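Side-chain contacts in ubiquitin-like-conjugating enzyme ATG10 (PDB 4EBR), which acts as the E2-like enzyme of autophagy that catalyses conjugation of the ubiquitin-like protein ATG12 to ATG5: residues I65-T70 against F161-Y166; L80-W85 against T102-L107. One frame throughout, in Å; residues are numbered along the deposited sequence.

Contact 1 (I65-T70 against F161-Y166); sequences IELYLT and FSWLGY
W163, near the C-terminal end of helix 152-164, reaches down to L67 and I65 on strand 63-72 with the six-membered half of its indole. From CB outward, chi1 of 59° places CG between the backbone N and the carbonyl carbon, which lays the indole back along its own helix and sends the benzo end out to the sheet. At the pyrrole side, the OG of S162, itself hydrogen-bonded to I158 O, lies in the ring plane at the edge, 3.7 Å from W163 CD1. The next atom, NE1, gives its hydrogen to the carbonyl O of F159 one turn earlier, which satisfies the indole N-H within the helix and should help hold the ring's rotation. On one face L164 leans in, its CD2 3.9 Å from W163 CE3. The far rim belongs to the strand. L67 CD2 lies 4.0 Å from both W163 CZ2 and W163 CH2, a methyl that comes in at the edge near the ring plane, and the two side chains run past one another, pointing opposite ways. W163 CH2, the tip, also stands 4.4 Å from I65 CG2, a looser approach that comes in obliquely. Chemically this is purely apolar packing. F132 meets the indole with its plane at about 55°. L67 also packs on I160 of helix 152-164 and on L42 and L80, from the strands flanking 63-72 in the antiparallel sheet.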
loop_
_atom_site.group_PDB
_atom_site.type_symbol
_atom_site.label_atom_id
_atom_site.label_comp_id
_atom_site.label_asym_id
_atom_site.label_seq_id
_atom_site.Cartn_x
_atom_site.Cartn_y
_atom_site.Cartn_z
ATOM N N ILE A 65 -0.643 -15.847 14.791
ATOM C CA ILE A 65 -0.428 -14.581 14.121
ATOM C C ILE A 65 0.925 -14.636 13.458
ATOM O O ILE A 65 1.886 -15.145 14.041
ATOM C CB ILE A 65 -0.494 -13.405 15.142
ATOM C CG1 ILE A 65 -1.906 -13.302 15.707
ATOM C CG2 ILE A 65 -0.132 -12.087 14.513
ATOM C CD1 ILE A 65 -2.084 -12.222 16.730
ATOM N N GLU A 66 1.005 -14.138 12.235
ATOM C CA GLU A 66 2.282 -14.066 11.577
ATOM C C GLU A 66 2.577 -12.630 11.193
ATOM O O GLU A 66 1.719 -11.951 10.627
ATOM C CB GLU A 66 2.306 -14.987 10.355
ATOM C CG GLU A 66 2.064 -16.439 10.725
ATOM C CD GLU A 66 2.248 -17.424 9.568
ATOM O OE1 GLU A 66 2.549 -18.616 9.847
ATOM O OE2 GLU A 66 2.082 -17.024 8.391
ATOM N N LEU A 67 3.783 -12.163 11.510
ATOM C CA LEU A 67 4.186 -10.811 11.140
ATOM C C LEU A 67 5.366 -10.861 10.203
ATOM O O LEU A 67 6.393 -11.461 10.538
ATOM C CB LEU A 67 4.612 -10.017 12.365
ATOM C CG LEU A 67 3.661 -9.932 13.550
ATOM C CD1 LEU A 67 4.273 -8.972 14.557
ATOM C CD2 LEU A 67 2.291 -9.465 13.118
ATOM N N TYR A 68 5.236 -10.235 9.036
ATOM C CA TYR A 68 6.385 -10.113 8.155
ATOM C C TYR A 68 6.836 -8.652 8.118
ATOM O O TYR A 68 6.095 -7.775 7.668
ATOM C CB TYR A 68 6.040 -10.631 6.765
ATOM C CG TYR A 68 7.231 -10.906 5.868
ATOM C CD1 TYR A 68 8.479 -11.212 6.392
ATOM C CD2 TYR A 68 7.105 -10.860 4.496
ATOM C CE1 TYR A 68 9.567 -11.463 5.561
ATOM C CE2 TYR A 68 8.181 -11.114 3.662
ATOM C CZ TYR A 68 9.404 -11.411 4.197
ATOM O OH TYR A 68 10.457 -11.661 3.350
ATOM N N LEU A 69 8.041 -8.390 8.619
ATOM C CA LEU A 69 8.604 -7.038 8.633
ATOM C C LEU A 69 9.418 -6.868 7.376
ATOM O O LEU A 69 10.404 -7.569 7.171
ATOM C CB LEU A 69 9.526 -6.843 9.833
ATOM C CG LEU A 69 8.901 -6.737 11.221
ATOM C CD1 LEU A 69 8.335 -8.061 11.691
ATOM C CD2 LEU A 69 9.939 -6.229 12.199
ATOM N N THR A 70 9.005 -5.958 6.515
ATOM C CA THR A 70 9.700 -5.774 5.258
ATOM C C THR A 70 9.941 -4.304 5.008
ATOM O O THR A 70 9.493 -3.436 5.760
ATOM C CB THR A 70 8.867 -6.287 4.086
ATOM O OG1 THR A 70 7.700 -5.475 3.959
ATOM C CG2 THR A 70 8.416 -7.700 4.339
ATOM N N PHE A 161 4.921 -3.882 19.437
ATOM C CA PHE A 161 4.725 -4.093 20.860
ATOM C C PHE A 161 3.502 -3.373 21.415
ATOM O O PHE A 161 2.983 -3.734 22.449
ATOM C CB PHE A 161 5.970 -3.695 21.634
ATOM C CG PHE A 161 7.190 -4.504 21.285
ATOM C CD1 PHE A 161 7.078 -5.815 20.877
ATOM C CD2 PHE A 161 8.462 -3.947 21.379
ATOM C CE1 PHE A 161 8.209 -6.556 20.576
ATOM C CE2 PHE A 161 9.592 -4.685 21.080
ATOM C CZ PHE A 161 9.469 -5.984 20.676
ATOM N N SER A 162 3.035 -2.353 20.722
ATOM C CA SER A 162 1.901 -1.582 21.204
ATOM C C SER A 162 0.631 -2.420 21.258
ATOM O O SER A 162 -0.111 -2.337 22.231
ATOM C CB SER A 162 1.676 -0.378 20.307
ATOM O OG SER A 162 1.567 -0.795 18.950
ATOM N N TRP A 163 0.345 -3.190 20.214
ATOM C CA TRP A 163 -0.847 -4.051 20.245
ATOM C C TRP A 163 -0.648 -5.501 20.711
ATOM O O TRP A 163 -1.608 -6.187 21.043
ATOM C CB TRP A 163 -1.590 -4.012 18.911
ATOM C CG TRP A 163 -0.769 -4.455 17.753
ATOM C CD1 TRP A 163 0.246 -3.764 17.151
ATOM C CD2 TRP A 163 -0.904 -5.680 17.026
ATOM N NE1 TRP A 163 0.754 -4.487 16.098
ATOM C CE2 TRP A 163 0.061 -5.665 15.996
ATOM C CE3 TRP A 163 -1.754 -6.786 17.139
ATOM C CZ2 TRP A 163 0.210 -6.722 15.096
ATOM C CZ3 TRP A 163 -1.607 -7.833 16.241
ATOM C CH2 TRP A 163 -0.632 -7.794 15.237
ATOM N N LEU A 164 0.619 -5.927 20.742
ATOM C CA LEU A 164 1.009 -7.249 21.239
ATOM C C LEU A 164 1.447 -7.296 22.714
ATOM O O LEU A 164 1.006 -8.174 23.456
ATOM C CB LEU A 164 2.110 -7.843 20.353
ATOM C CG LEU A 164 1.642 -8.649 19.140
ATOM C CD1 LEU A 164 2.668 -9.710 18.771
ATOM C CD2 LEU A 164 0.284 -9.279 19.404
ATOM N N GLY A 165 2.294 -6.359 23.147
ATOM C CA GLY A 165 2.644 -6.277 24.555
ATOM C C GLY A 165 3.985 -6.979 24.562
ATOM O O GLY A 165 4.068 -8.127 24.124
ATOM N N TYR A 166 5.036 -6.306 25.032
ATOM C CA TYR A 166 6.282 -7.025 25.292
ATOM C C TYR A 166 6.231 -7.719 26.649
ATOM O O TYR A 166 5.686 -7.177 27.614
ATOM C CB TYR A 166 7.533 -6.151 25.179
ATOM C CG TYR A 166 8.760 -7.004 24.959
ATOM C CD1 TYR A 166 9.046 -7.514 23.704
ATOM C CD2 TYR A 166 9.602 -7.342 26.008
ATOM C CE1 TYR A 166 10.143 -8.314 23.490
ATOM C CE2 TYR A 166 10.707 -8.144 25.803
ATOM C CZ TYR A 166 10.972 -8.627 24.539
ATOM O OH TYR A 166 12.063 -9.427 24.302
#

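Contact 2 (L80-W85 against T102-L107); sequences LLLRIW and TDIESL
I84 and I104 share the same extended shape: in each, CG1 lies anti to the carbonyl carbon and beside the backbone N (chi1 -66° and -73°), and the chain then runs straight on to CD1. That drives the long branch of I84 off strand 77-90 and the long branch of I104 off helix 101-108 into the same space, where they meet at a slant. The architecture is a helix laid over the antiparallel sheet of an E2-like alpha/beta fold. The axes of the two short segments, 80-85 and 102-107, run nearly at right angles, 95° between their directions, with a closest approach of 9.7 Å. The helix follows soon after its strand, once the chain has turned back through the neighbouring strand 93-98.

The closest touch is I84 CD1 against I104 CG1, 4.0 Å apart, methyl to methylene. I104 spreads across two strand residues, its other branch turned to L82: I104 CG2 is 4.4 Å from L82 CD2. L82 and I84 lie two apart on the strand and direct their CB atoms toward the helix, whereas R83 between them points away. M99, from the connection leading into the helix, touches both isoleucines and pairs by backbone with I84, while Y130 of strand 127-131 packs against I104. T102, D103 and S106 sit on the exposed side of the helix. One turn past I104, L107 extends the apolar strip and also touches N63 and R48. From there its methyl CD2 comes to 4.3 Å from I84 CD1, giving that single isoleucine tip a partner on each of two helix residues.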
loop_
_atom_site.group_PDB
_atom_site.type_symbol
_atom_site.label_atom_id
_atom_site.label_comp_id
_atom_site.label_asym_id
_atom_site.label_seq_id
_atom_site.Cartn_x
_atom_site.Cartn_y
_atom_site.Cartn_z
ATOM N N LEU A 80 4.703 -3.467 7.849
ATOM C CA LEU A 80 4.395 -4.589 8.700
ATOM C C LEU A 80 3.275 -5.382 8.029
ATOM O O LEU A 80 2.139 -4.916 7.924
ATOM C CB LEU A 80 4.012 -4.132 10.095
ATOM C CG LEU A 80 3.486 -5.282 10.949
ATOM C CD1 LEU A 80 4.587 -6.284 11.185
ATOM C CD2 LEU A 80 2.947 -4.757 12.272
ATOM N N LEU A 81 3.622 -6.569 7.535
ATOM C CA LEU A 81 2.669 -7.425 6.841
ATOM C C LEU A 81 2.105 -8.426 7.828
ATOM O O LEU A 81 2.825 -9.033 8.641
ATOM C CB LEU A 81 3.324 -8.117 5.643
ATOM C CG LEU A 81 3.792 -7.153 4.545
ATOM C CD1 LEU A 81 4.050 -7.900 3.268
ATOM C CD2 LEU A 81 2.775 -6.060 4.297
ATOM N N LEU A 82 0.803 -8.596 7.777
ATOM C CA LEU A 82 0.148 -9.322 8.839
ATOM C C LEU A 82 -0.861 -10.343 8.307
ATOM O O LEU A 82 -1.676 -10.040 7.429
ATOM C CB LEU A 82 -0.476 -8.301 9.784
ATOM C CG LEU A 82 -1.669 -8.580 10.673
ATOM C CD1 LEU A 82 -1.431 -9.821 11.484
ATOM C CD2 LEU A 82 -1.816 -7.381 11.578
ATOM N N ARG A 83 -0.769 -11.569 8.817
ATOM C CA ARG A 83 -1.866 -12.521 8.663
ATOM C C ARG A 83 -2.092 -13.410 9.892
ATOM O O ARG A 83 -1.260 -13.474 10.814
ATOM C CB ARG A 83 -1.721 -13.345 7.403
ATOM C CG ARG A 83 -0.572 -14.254 7.436
ATOM C CD ARG A 83 -0.459 -14.945 6.122
ATOM N NE ARG A 83 0.536 -15.995 6.214
ATOM C CZ ARG A 83 0.616 -17.013 5.379
ATOM N NH1 ARG A 83 -0.259 -17.119 4.368
ATOM N NH2 ARG A 83 1.573 -17.912 5.565
ATOM N N ILE A 84 -3.263 -14.036 9.934
ATOM C CA ILE A 84 -3.695 -14.718 11.146
ATOM C C ILE A 84 -4.409 -16.013 10.846
ATOM O O ILE A 84 -5.376 -16.020 10.087
ATOM C CB ILE A 84 -4.646 -13.834 11.979
ATOM C CG1 ILE A 84 -3.908 -12.611 12.514
ATOM C CG2 ILE A 84 -5.242 -14.644 13.118
ATOM C CD1 ILE A 84 -4.780 -11.657 13.329
ATOM N N TRP A 85 -3.950 -17.096 11.465
ATOM C CA TRP A 85 -4.612 -18.401 11.366
ATOM C C TRP A 85 -5.647 -18.546 12.472
ATOM O O TRP A 85 -5.312 -18.487 13.652
ATOM C CB TRP A 85 -3.591 -19.526 11.497
ATOM C CG TRP A 85 -2.510 -19.504 10.454
ATOM C CD1 TRP A 85 -1.225 -19.111 10.624
ATOM C CD2 TRP A 85 -2.624 -19.899 9.084
ATOM N NE1 TRP A 85 -0.525 -19.233 9.446
ATOM C CE2 TRP A 85 -1.365 -19.717 8.487
ATOM C CE3 TRP A 85 -3.670 -20.388 8.303
ATOM C CZ2 TRP A 85 -1.123 -20.002 7.154
ATOM C CZ3 TRP A 85 -3.426 -20.679 6.987
ATOM C CH2 TRP A 85 -2.165 -20.480 6.419
ATOM N N THR A 102 -11.782 -8.131 7.897
ATOM C CA THR A 102 -12.779 -7.470 8.726
ATOM C C THR A 102 -12.594 -7.930 10.165
ATOM O O THR A 102 -12.731 -7.145 11.103
ATOM C CB THR A 102 -14.209 -7.799 8.264
ATOM O OG1 THR A 102 -14.397 -7.343 6.917
ATOM C CG2 THR A 102 -15.229 -7.126 9.168
ATOM N N ASP A 103 -12.282 -9.210 10.329
ATOM C CA ASP A 103 -12.070 -9.794 11.648
ATOM C C ASP A 103 -10.706 -9.419 12.220
ATOM O O ASP A 103 -10.569 -9.248 13.435
ATOM C CB ASP A 103 -12.239 -11.312 11.612
ATOM C CG ASP A 103 -13.688 -11.732 11.422
ATOM O OD1 ASP A 103 -14.424 -10.983 10.748
ATOM O OD2 ASP A 103 -14.090 -12.801 11.944
ATOM N N ILE A 104 -9.699 -9.310 11.353
ATOM C CA ILE A 104 -8.397 -8.835 11.797
ATOM C C ILE A 104 -8.581 -7.437 12.379
ATOM O O ILE A 104 -8.037 -7.120 13.434
ATOM C CB ILE A 104 -7.371 -8.777 10.670
ATOM C CG1 ILE A 104 -6.929 -10.173 10.280
ATOM C CG2 ILE A 104 -6.140 -8.012 11.108
ATOM C CD1 ILE A 104 -5.847 -10.153 9.225
ATOM N N GLU A 105 -9.358 -6.607 11.687
ATOM C CA GLU A 105 -9.770 -5.327 12.243
ATOM C C GLU A 105 -10.494 -5.556 13.557
ATOM O O GLU A 105 -9.970 -5.235 14.611
ATOM C CB GLU A 105 -10.635 -4.556 11.256
ATOM C CG GLU A 105 -9.901 -4.265 9.967
ATOM C CD GLU A 105 -10.502 -3.113 9.209
ATOM O OE1 GLU A 105 -11.416 -3.353 8.392
ATOM O OE2 GLU A 105 -10.060 -1.966 9.435
ATOM N N SER A 106 -11.651 -6.194 13.515
ATOM C CA SER A 106 -12.445 -6.337 14.735
ATOM C C SER A 106 -11.706 -7.041 15.892
ATOM O O SER A 106 -12.192 -7.055 17.018
ATOM C CB SER A 106 -13.792 -7.023 14.448
ATOM O OG SER A 106 -14.612 -6.222 13.608
ATOM N N LEU A 107 -10.543 -7.629 15.615
ATOM C CA LEU A 107 -9.701 -8.189 16.675
ATOM C C LEU A 107 -8.746 -7.121 17.213
ATOM O O LEU A 107 -8.753 -6.797 18.400
ATOM C CB LEU A 107 -8.921 -9.413 16.185
ATOM C CG LEU A 107 -8.187 -10.190 17.281
ATOM C CD1 LEU A 107 -9.170 -10.686 18.336
ATOM C CD2 LEU A 107 -7.411 -11.340 16.688
#

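Both contacts are apolar and largely buried, and they share one sheet: strands 63-72 and 77-90 are antiparallel neighbours, each covered by a helix. Contact 1 lies near the centre of the chain, with the W163 side chain about 10 Å from that of the thioester cysteine C135; contact 2 sits further out, away from the active site. They differ in chemistry: contact 1 presents the rim of an aromatic ring to aliphatic methyls, contact 2 only branched aliphatic groups. They also join directly. L82 CD2 lies 3.9 Å from W163 CH2, and I65 CG1 meets I84 CG1, while Y68 and L81 pair through their backbones and R83 NE forms a salt bridge to E66 OE2.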